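Local coordinates for catalase (Corynebacterium glutamicum atcc 13032, PDB 4B7H) that breaks hydrogen peroxide down to water and oxygen at a buried haem, binds NADPH and is inhibited by nitric oxide, at the interface of chains A and B and the interface of chains A and C. Coordinates in Å, arbitrary orientation; residue numbers count along the deposited sequence, not the author numbering. Chains: chain A/B/C, Catalase.

Contact 1: the interface of chains A and B. Residues chain A 154, 179, 182-185; chain B 398-399, 415.
At the rim of the A:Phe179 ring, in its plane, sits the carbonyl oxygen of B:Ser398, 3.7 Å from CE1. One face of the same ring is met by A:Ala183 CB, which lies toward the rim, 3.9 Å above the plane, and the same methyl also packs on B:Ser415 CB. The B:Ser398 oxygen is also bonded by the side-chain amine of A:Lys154, whose NZ donates to it over 2.8 Å from above the carbonyl plane. A:Lys154 reaches it by bending along its length (chi2 -119°, chi3 60°), which lays CE against CD of B:Pro399, the lysine and proline side chains crossing at about a right angle. B:Pro399, which follows a cis peptide bond, also sets CG 3.5 Å from CB of A:Arg182. Beyond it, the hydroxyl OG of B:Ser415 donates at 2.6 Å to the carboxylate oxygen OE1 of A:Glu185, which accepts with its syn lone pair, while a water joins OE2 of that carboxylate to the B:Ser415 carbonyl oxygen. The amide of B:Ser415 makes a weak bond to the A:Arg182 carbonyl. The patch thus fastens loop segments of chain B onto the end of helix 173-182 and the 3-10 helices 152-154 and 184-186 of chain A, helping to hold the tetramer together.

Contact 2: the interface of chains A and C. Residues chain A 289, 291, 341, 432-433, 435, 445; chain C 42.
The amide of C:Gln42 meets the A:Phe291 ring at about a right angle, the two planes 85° apart, and its OE1 lies in the ring plane at the edge, 3.7 Å from CE2. A:Pro341 CG covers the centre of one face of that phenyl ring, and CB of the same proline rests against the backbone oxygen of C:Gln42. On another side A:His435 runs alongside the glutamine and points the same way, its imidazole steeply turned against the amide, with A:His435 CD2 3.6 Å from C:Gln42 NE2. The imidazole is itself backed by A:Val445 CG2, centred over one face. With CG anti to the backbone N (chi1 -172°) and the chain extended beyond it, C:Gln42 carries its amide deep among these groups. There C:Gln42 NE2 donates to A:Asp433 O at 2.9 Å, approaching in the carbonyl plane, while that oxygen lies 23° out of the glutamine's amide plane. OE1 of C:Gln42 is bonded at 2.8 Å by a water that also contacts A:Asn289 ND2 and A:Val445 N. A:Asn289 ND2 donates to A:Val445 O and its OD1 accepts from A:Phe291 N, which probably helps to position the water. All the residues lie in loops: C:Gln42, from the N-terminal region, inserts among loops of chain A, with A:Pro341 shortly ahead of helix 343-359.

Contact 3: the interface of chains A and C. Residues chain A 151, 153, 343, 442; chain C 34-36.
Hydrogen bonds to the carboxylate of A:Asp151 dominate the pairing with C:Ser36. OG of C:Ser36 donates to A:Asp151 OD1 at 2.7 Å, and its backbone N to OD2 of that aspartate at 3.0 Å, both on the syn side though out of the carboxylate plane, by 22° and 31°. One residue therefore engages both oxygens, which resists rotation of the carboxylate. OD1 also accepts from the backbone N of A:Met153, on its anti side, so it is held from both the serine hydroxyl and the A:Met153 amide, besides a water. With chi1 at 54°, the C:Ser36 OG stands between its own backbone N and carbonyl carbon, close enough to OD1 to bond while its N addresses OD2.

Charge enters from within chain A: A:Arg343 NH1 forms a long salt bridge to OD2 of A:Asp151 at 3.4 Å, weak as a hydrogen bond, and would probably favour the ionised carboxylate. The guanidinium is anchored by NH1 and NH2, which both donate to the carbonyl oxygen of A:Ala442.

Packing is lighter. C:Ile35 CG2 approaches NH1 of A:Arg343 at 3.7 Å and the backbone N of A:Ala442 at a similar distance, and A:Met153 CG lies against the C:Asn34 backbone.

Waters close the patch. One joins A:Arg343 O, A:Asp151 OD1 and C:Ser36 OG. A second, over one face of the guanidinium toward its rim, links C:Ser36 O to the backbone N of A:Ala442, 2.9 Å from that nitrogen.

Contact 1: the interface of chains A and B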
ATOM      1  N   LYS A 154      -2.115 -21.962 -16.566  1.00  8.32           N
ATOM      2  CA  LYS A 154      -2.386 -21.290 -17.833  1.00  8.88           C
ATOM      3  C   LYS A 154      -3.295 -20.064 -17.714  1.00  8.14           C
ATOM      4  O   LYS A 154      -3.481 -19.326 -18.688  1.00  8.28           O
ATOM      5  CB  LYS A 154      -3.006 -22.293 -18.816  1.00 10.32           C
ATOM      6  CG  LYS A 154      -2.028 -23.348 -19.306  1.00 10.49           C
ATOM      7  CD  LYS A 154      -1.837 -23.283 -20.814  1.00 10.46           C
ATOM      8  CE  LYS A 154      -1.289 -21.928 -21.277  1.00 10.22           C
ATOM      9  NZ  LYS A 154       0.125 -21.697 -20.861  1.00 10.65           N
ATOM     10  N   PHE A 179      -3.656 -17.383 -28.858  1.00  9.09           N
ATOM     11  CA  PHE A 179      -3.710 -18.139 -27.612  1.00  8.48           C
ATOM     12  C   PHE A 179      -4.721 -19.277 -27.696  1.00  9.13           C
ATOM     13  O   PHE A 179      -4.389 -20.425 -27.386  1.00  9.04           O
ATOM     14  CB  PHE A 179      -4.032 -17.270 -26.392  1.00  7.98           C
ATOM     15  CG  PHE A 179      -4.137 -18.076 -25.120  1.00  8.20           C
ATOM     16  CD1 PHE A 179      -2.986 -18.478 -24.447  1.00  8.35           C
ATOM     17  CD2 PHE A 179      -5.373 -18.496 -24.638  1.00  9.24           C
ATOM     18  CE1 PHE A 179      -3.061 -19.258 -23.303  1.00  9.42           C
ATOM     19  CE2 PHE A 179      -5.455 -19.288 -23.492  1.00 10.32           C
ATOM     20  CZ  PHE A 179      -4.291 -19.662 -22.822  1.00  9.15           C
ATOM     21  N   ARG A 182      -3.627 -22.189 -29.836  1.00  9.24           N
ATOM     22  CA  ARG A 182      -2.469 -22.882 -29.284  1.00  9.84           C
ATOM     23  C   ARG A 182      -2.804 -23.558 -27.954  1.00 10.36           C
ATOM     24  O   ARG A 182      -2.021 -24.364 -27.451  1.00 10.67           O
ATOM     25  CB  ARG A 182      -1.271 -21.935 -29.163  1.00 10.74           C
ATOM     26  CG  ARG A 182      -0.731 -21.496 -30.522  1.00 10.57           C
ATOM     27  CD  ARG A 182       0.456 -20.533 -30.425  1.00 10.13           C
ATOM     28  NE  ARG A 182       0.873 -20.158 -31.769  1.00  9.69           N
ATOM     29  CZ  ARG A 182       1.670 -20.899 -32.532  1.00 10.70           C
ATOM     30  NH1 ARG A 182       2.166 -22.040 -32.065  1.00 12.94           N
ATOM     31  NH2 ARG A 182       1.969 -20.504 -33.762  1.00 10.94           N
ATOM     32  N   ALA A 183      -3.977 -23.243 -27.403  1.00  9.07           N
ATOM     33  CA  ALA A 183      -4.493 -23.905 -26.205  1.00  9.28           C
ATOM     34  C   ALA A 183      -5.853 -24.498 -26.545  1.00 10.53           C
ATOM     35  O   ALA A 183      -6.885 -23.995 -26.100  1.00  9.40           O
ATOM     36  CB  ALA A 183      -4.613 -22.906 -25.045  1.00  9.98           C
ATOM     37  N   PRO A 184      -5.864 -25.573 -27.347  1.00  9.93           N
ATOM     38  CA  PRO A 184      -7.111 -26.107 -27.903  1.00 10.31           C
ATOM     39  C   PRO A 184      -8.084 -26.637 -26.859  1.00  9.48           C
ATOM     40  O   PRO A 184      -9.248 -26.854 -27.194  1.00  9.98           O
ATOM     41  CB  PRO A 184      -6.636 -27.237 -28.828  1.00 11.38           C
ATOM     42  CG  PRO A 184      -5.278 -27.620 -28.298  1.00 11.35           C
ATOM     43  CD  PRO A 184      -4.688 -26.323 -27.821  1.00 10.44           C
ATOM     44  N   GLU A 185      -7.634 -26.832 -25.620  1.00  9.53           N
ATOM     45  CA  GLU A 185      -8.560 -27.147 -24.532  1.00 10.21           C
ATOM     46  C   GLU A 185      -9.644 -26.067 -24.383  1.00  9.06           C
ATOM     47  O   GLU A 185     -10.705 -26.318 -23.787  1.00  9.82           O
ATOM     48  CB  GLU A 185      -7.814 -27.343 -23.206  1.00 10.80           C
ATOM     49  CG  GLU A 185      -7.065 -26.112 -22.685  1.00  9.97           C
ATOM     50  CD  GLU A 185      -5.587 -26.144 -23.023  1.00  9.61           C
ATOM     51  OE1 GLU A 185      -5.249 -26.420 -24.195  1.00 11.53           O
ATOM     52  OE2 GLU A 185      -4.755 -25.912 -22.109  1.00  9.78           O
TER
ATOM     53  N   SER B 398       1.892 -17.196 -23.086  1.00  9.76           N
ATOM     54  CA  SER B 398       2.355 -18.387 -23.798  1.00  9.48           C
ATOM     55  C   SER B 398       1.316 -19.499 -23.647  1.00  8.89           C
ATOM     56  O   SER B 398       0.600 -19.549 -22.646  1.00  9.83           O
ATOM     57  CB  SER B 398       3.744 -18.841 -23.325  1.00 10.55           C
ATOM     58  OG  SER B 398       3.647 -19.749 -22.239  1.00 11.58           O
ATOM     59  N   PRO B 399       1.201 -20.382 -24.649  1.00  8.86           N
ATOM     60  CA  PRO B 399       1.978 -20.447 -25.895  1.00  9.34           C
ATOM     61  C   PRO B 399       1.625 -19.317 -26.866  1.00  9.60           C
ATOM     62  O   PRO B 399       0.481 -18.848 -26.898  1.00  9.68           O
ATOM     63  CB  PRO B 399       1.566 -21.799 -26.482  1.00 10.57           C
ATOM     64  CG  PRO B 399       0.158 -21.982 -25.987  1.00  9.30           C
ATOM     65  CD  PRO B 399       0.177 -21.435 -24.584  1.00  9.00           C
ATOM     66  N   SER B 415      -0.131 -25.717 -25.666  1.00  9.55           N
ATOM     67  CA  SER B 415      -0.473 -25.771 -24.251  1.00  9.91           C
ATOM     68  C   SER B 415      -0.230 -27.121 -23.574  1.00 10.34           C
ATOM     69  O   SER B 415      -0.630 -27.297 -22.424  1.00 10.32           O
ATOM     70  CB  SER B 415      -1.952 -25.433 -24.091  1.00 10.79           C
ATOM     71  OG  SER B 415      -2.725 -26.394 -24.789  1.00 10.09           O
TER
HETATM   72  O   HOH W   1      -3.135 -28.078 -21.644  1.00 10.82           O

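Contact 2: the interface of chains A and C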
ATOM      1  N   ASN A 289     -13.633 -37.332 -18.011  1.00 11.28           N
ATOM      2  CA  ASN A 289     -13.032 -37.087 -16.705  1.00 11.33           C
ATOM      3  C   ASN A 289     -13.934 -36.130 -15.930  1.00 10.50           C
ATOM      4  O   ASN A 289     -14.221 -35.029 -16.404  1.00 11.72           O
ATOM      5  CB  ASN A 289     -11.632 -36.493 -16.857  1.00 10.87           C
ATOM      6  CG  ASN A 289     -10.907 -36.350 -15.524  1.00 11.39           C
ATOM      7  OD1 ASN A 289     -11.397 -35.698 -14.603  1.00 12.11           O
ATOM      8  ND2 ASN A 289      -9.730 -36.960 -15.422  1.00 11.83           N
ATOM      9  N   PHE A 291     -13.553 -34.364 -13.341  1.00  9.87           N
ATOM     10  CA  PHE A 291     -12.884 -33.270 -12.636  1.00 10.67           C
ATOM     11  C   PHE A 291     -12.237 -32.263 -13.588  1.00 10.12           C
ATOM     12  O   PHE A 291     -11.603 -31.307 -13.143  1.00 10.82           O
ATOM     13  CB  PHE A 291     -11.819 -33.836 -11.692  1.00 10.77           C
ATOM     14  CG  PHE A 291     -12.318 -34.962 -10.828  1.00 11.15           C
ATOM     15  CD1 PHE A 291     -13.400 -34.770  -9.972  1.00 11.94           C
ATOM     16  CD2 PHE A 291     -11.705 -36.207 -10.868  1.00 12.46           C
ATOM     17  CE1 PHE A 291     -13.859 -35.809  -9.169  1.00 14.00           C
ATOM     18  CE2 PHE A 291     -12.158 -37.249 -10.068  1.00 14.97           C
ATOM     19  CZ  PHE A 291     -13.236 -37.047  -9.218  1.00 13.95           C
ATOM     20  N   PRO A 341     -10.401 -32.778  -7.318  1.00 11.53           N
ATOM     21  CA  PRO A 341      -9.120 -32.666  -8.037  1.00 12.12           C
ATOM     22  C   PRO A 341      -9.248 -31.998  -9.402  1.00 12.63           C
ATOM     23  O   PRO A 341      -8.725 -32.494 -10.406  1.00 17.31           O
ATOM     24  CB  PRO A 341      -8.656 -34.121  -8.199  1.00 15.30           C
ATOM     25  CG  PRO A 341      -9.837 -34.965  -7.938  1.00 13.84           C
ATOM     26  CD  PRO A 341     -10.851 -34.173  -7.169  1.00 11.96           C
ATOM     27  N   PRO A 432     -10.377 -39.051  -4.276  1.00 11.93           N
ATOM     28  CA  PRO A 432     -10.353 -40.307  -5.021  1.00 13.03           C
ATOM     29  C   PRO A 432      -8.907 -40.802  -5.129  1.00 12.11           C
ATOM     30  O   PRO A 432      -8.012 -40.225  -4.512  1.00 12.78           O
ATOM     31  CB  PRO A 432     -10.885 -39.888  -6.388  1.00 12.27           C
ATOM     32  CG  PRO A 432     -10.346 -38.502  -6.562  1.00 12.34           C
ATOM     33  CD  PRO A 432     -10.402 -37.880  -5.172  1.00 12.08           C
ATOM     34  N   ASP A 433      -8.692 -41.873  -5.883  1.00 12.67           N
ATOM     35  CA  ASP A 433      -7.362 -42.410  -6.154  1.00 12.81           C
ATOM     36  C   ASP A 433      -6.526 -41.309  -6.813  1.00 12.21           C
ATOM     37  O   ASP A 433      -6.989 -40.681  -7.763  1.00 12.88           O
ATOM     38  CB  ASP A 433      -7.545 -43.593  -7.117  1.00 14.94           C
ATOM     39  CG  ASP A 433      -6.266 -44.387  -7.383  1.00 16.10           C
ATOM     40  OD1 ASP A 433      -5.155 -43.975  -7.004  1.00 15.32           O
ATOM     41  OD2 ASP A 433      -6.392 -45.456  -8.012  1.00 20.93           O
ATOM     42  N   HIS A 435      -3.809 -41.881  -8.408  1.00 11.53           N
ATOM     43  CA  HIS A 435      -3.218 -42.527  -9.592  1.00 12.95           C
ATOM     44  C   HIS A 435      -1.701 -42.392  -9.667  1.00 12.61           C
ATOM     45  O   HIS A 435      -1.108 -42.510 -10.743  1.00 16.02           O
ATOM     46  CB  HIS A 435      -3.857 -42.035 -10.901  1.00 13.39           C
ATOM     47  CG  HIS A 435      -5.245 -42.545 -11.129  1.00 14.83           C
ATOM     48  ND1 HIS A 435      -5.556 -43.441 -12.130  1.00 20.07           N
ATOM     49  CD2 HIS A 435      -6.408 -42.290 -10.481  1.00 16.53           C
ATOM     50  CE1 HIS A 435      -6.849 -43.711 -12.091  1.00 21.10           C
ATOM     51  NE2 HIS A 435      -7.389 -43.024 -11.100  1.00 18.43           N
ATOM     52  N   VAL A 445      -6.236 -37.986 -15.654  1.00 11.69           N
ATOM     53  CA  VAL A 445      -6.562 -39.373 -15.983  1.00 11.98           C
ATOM     54  C   VAL A 445      -7.436 -39.381 -17.240  1.00 12.03           C
ATOM     55  O   VAL A 445      -8.396 -38.608 -17.344  1.00 12.68           O
ATOM     56  CB  VAL A 445      -7.258 -40.087 -14.804  1.00 12.42           C
ATOM     57  CG1 VAL A 445      -7.706 -41.485 -15.202  1.00 14.13           C
ATOM     58  CG2 VAL A 445      -6.318 -40.148 -13.618  1.00 13.45           C
TER
ATOM     59  N   GLN C  42      -4.023 -37.415 -10.408  1.00  9.93           N
ATOM     60  CA  GLN C  42      -5.359 -37.033  -9.952  1.00 10.04           C
ATOM     61  C   GLN C  42      -5.318 -36.569  -8.492  1.00 11.41           C
ATOM     62  O   GLN C  42      -6.359 -36.351  -7.869  1.00 11.79           O
ATOM     63  CB  GLN C  42      -6.327 -38.210 -10.121  1.00 10.64           C
ATOM     64  CG  GLN C  42      -7.791 -37.887  -9.873  1.00 11.29           C
ATOM     65  CD  GLN C  42      -8.706 -38.898 -10.495  1.00 11.88           C
ATOM     66  OE1 GLN C  42      -9.147 -38.722 -11.625  1.00 12.48           O
ATOM     67  NE2 GLN C  42      -9.001 -39.970  -9.763  1.00 12.72           N
TER
HETATM   68  O   HOH W   2      -7.749 -36.849 -13.248  1.00 12.04           O

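Contact 3: the interface of chains A and C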
ATOM      1  N   ASP A 151      -6.018 -26.105 -16.216  1.00  9.10           N
ATOM      2  CA  ASP A 151      -4.897 -25.979 -15.296  1.00  9.32           C
ATOM      3  C   ASP A 151      -4.649 -24.511 -14.995  1.00  8.38           C
ATOM      4  O   ASP A 151      -4.519 -23.692 -15.908  1.00  9.02           O
ATOM      5  CB  ASP A 151      -3.655 -26.644 -15.898  1.00  9.38           C
ATOM      6  CG  ASP A 151      -2.621 -27.014 -14.858  1.00 10.87           C
ATOM      7  OD1 ASP A 151      -2.293 -26.138 -14.032  1.00 11.51           O
ATOM      8  OD2 ASP A 151      -2.132 -28.173 -14.867  1.00 10.53           O
ATOM      9  N   MET A 153      -2.108 -23.018 -14.040  1.00  9.01           N
ATOM     10  CA  MET A 153      -0.839 -22.522 -14.557  1.00  8.74           C
ATOM     11  C   MET A 153      -1.056 -21.664 -15.814  1.00  8.31           C
ATOM     12  O   MET A 153      -0.287 -20.738 -16.078  1.00  8.75           O
ATOM     13  CB  MET A 153       0.092 -23.693 -14.880  1.00  9.46           C
ATOM     14  CG  MET A 153       1.477 -23.270 -15.364  1.00  9.76           C
ATOM     15  SD  MET A 153       2.408 -22.321 -14.142  1.00 10.10           S
ATOM     16  CE  MET A 153       3.072 -23.664 -13.155  1.00 10.53           C
ATOM     17  N   ARG A 343      -7.867 -28.964 -11.117  1.00  8.20           N
ATOM     18  CA  ARG A 343      -6.687 -28.138 -10.864  1.00 10.10           C
ATOM     19  C   ARG A 343      -6.985 -26.645 -10.971  1.00  9.56           C
ATOM     20  O   ARG A 343      -6.314 -25.828 -10.328  1.00  9.94           O
ATOM     21  CB  ARG A 343      -5.535 -28.518 -11.800  1.00 10.69           C
ATOM     22  CG  ARG A 343      -5.101 -29.963 -11.670  1.00 10.13           C
ATOM     23  CD  ARG A 343      -4.013 -30.290 -12.657  1.00 11.97           C
ATOM     24  NE  ARG A 343      -3.813 -31.729 -12.719  1.00 10.75           N
ATOM     25  CZ  ARG A 343      -3.048 -32.321 -13.626  1.00 10.84           C
ATOM     26  NH1 ARG A 343      -2.414 -31.582 -14.526  1.00 11.38           N
ATOM     27  NH2 ARG A 343      -2.927 -33.643 -13.638  1.00 11.55           N
ATOM     28  N   ALA A 442       1.530 -33.951 -14.819  1.00 10.18           N
ATOM     29  CA  ALA A 442       0.922 -35.038 -15.580  1.00 11.03           C
ATOM     30  C   ALA A 442      -0.393 -34.622 -16.218  1.00 10.59           C
ATOM     31  O   ALA A 442      -1.047 -33.683 -15.761  1.00 11.19           O
ATOM     32  CB  ALA A 442       0.682 -36.230 -14.663  1.00 12.49           C
TER
ATOM     33  N   ASN C  34       2.542 -24.576 -18.619  1.00  9.49           N
ATOM     34  CA  ASN C  34       1.297 -25.220 -19.034  1.00  9.56           C
ATOM     35  C   ASN C  34       0.649 -26.133 -17.988  1.00  9.38           C
ATOM     36  O   ASN C  34      -0.579 -26.217 -17.915  1.00  9.90           O
ATOM     37  CB  ASN C  34       1.528 -26.040 -20.307  1.00  9.47           C
ATOM     38  CG  ASN C  34       1.891 -25.188 -21.503  1.00 10.15           C
ATOM     39  OD1 ASN C  34       1.555 -24.004 -21.577  1.00  9.84           O
ATOM     40  ND2 ASN C  34       2.561 -25.800 -22.468  1.00 10.04           N
ATOM     41  N   ILE C  35       1.465 -26.839 -17.207  1.00  9.31           N
ATOM     42  CA  ILE C  35       0.958 -27.851 -16.278  1.00  9.19           C
ATOM     43  C   ILE C  35       1.494 -27.592 -14.872  1.00 10.10           C
ATOM     44  O   ILE C  35       2.697 -27.395 -14.708  1.00 10.08           O
ATOM     45  CB  ILE C  35       1.383 -29.278 -16.721  1.00  9.71           C
ATOM     46  CG1 ILE C  35       0.924 -29.553 -18.159  1.00 10.42           C
ATOM     47  CG2 ILE C  35       0.854 -30.347 -15.751  1.00 11.08           C
ATOM     48  CD1 ILE C  35       1.308 -30.943 -18.691  1.00 11.10           C
ATOM     49  N   SER C  36       0.612 -27.612 -13.865  1.00  9.94           N
ATOM     50  CA  SER C  36       1.028 -27.430 -12.472  1.00  9.56           C
ATOM     51  C   SER C  36       1.294 -28.780 -11.803  1.00  9.42           C
ATOM     52  O   SER C  36       0.820 -29.819 -12.269  1.00 11.10           O
ATOM     53  CB  SER C  36      -0.003 -26.618 -11.678  1.00 10.39           C
ATOM     54  OG  SER C  36      -1.306 -27.175 -11.765  1.00 10.89           O
TER
HETATM   55  O   HOH W   3      -3.658 -25.264 -11.192  1.00 10.25           O
HETATM   56  O   HOH W   4       0.135 -32.603 -12.686  1.00 10.33           O

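Measured between the centres of their C-alpha atoms, contact 1 and contact 3 lie about 12 Å apart, contact 2 and contact 3 about 14 Å, and contact 1 and contact 2 about 22 Å, placing contact 3 between the others. Contacts 1 and 3 both draw on the 3-10 helix 152-154 of chain A, through neighbouring residues that face chain B and chain C respectively. Contacts 2 and 3 receive the same N-terminal stretch of chain C, residues 34 to 42, around the start of helix 343-359. Chain A thus joins both partners within a short span, consistent with the intertwined tetramer typical of catalases.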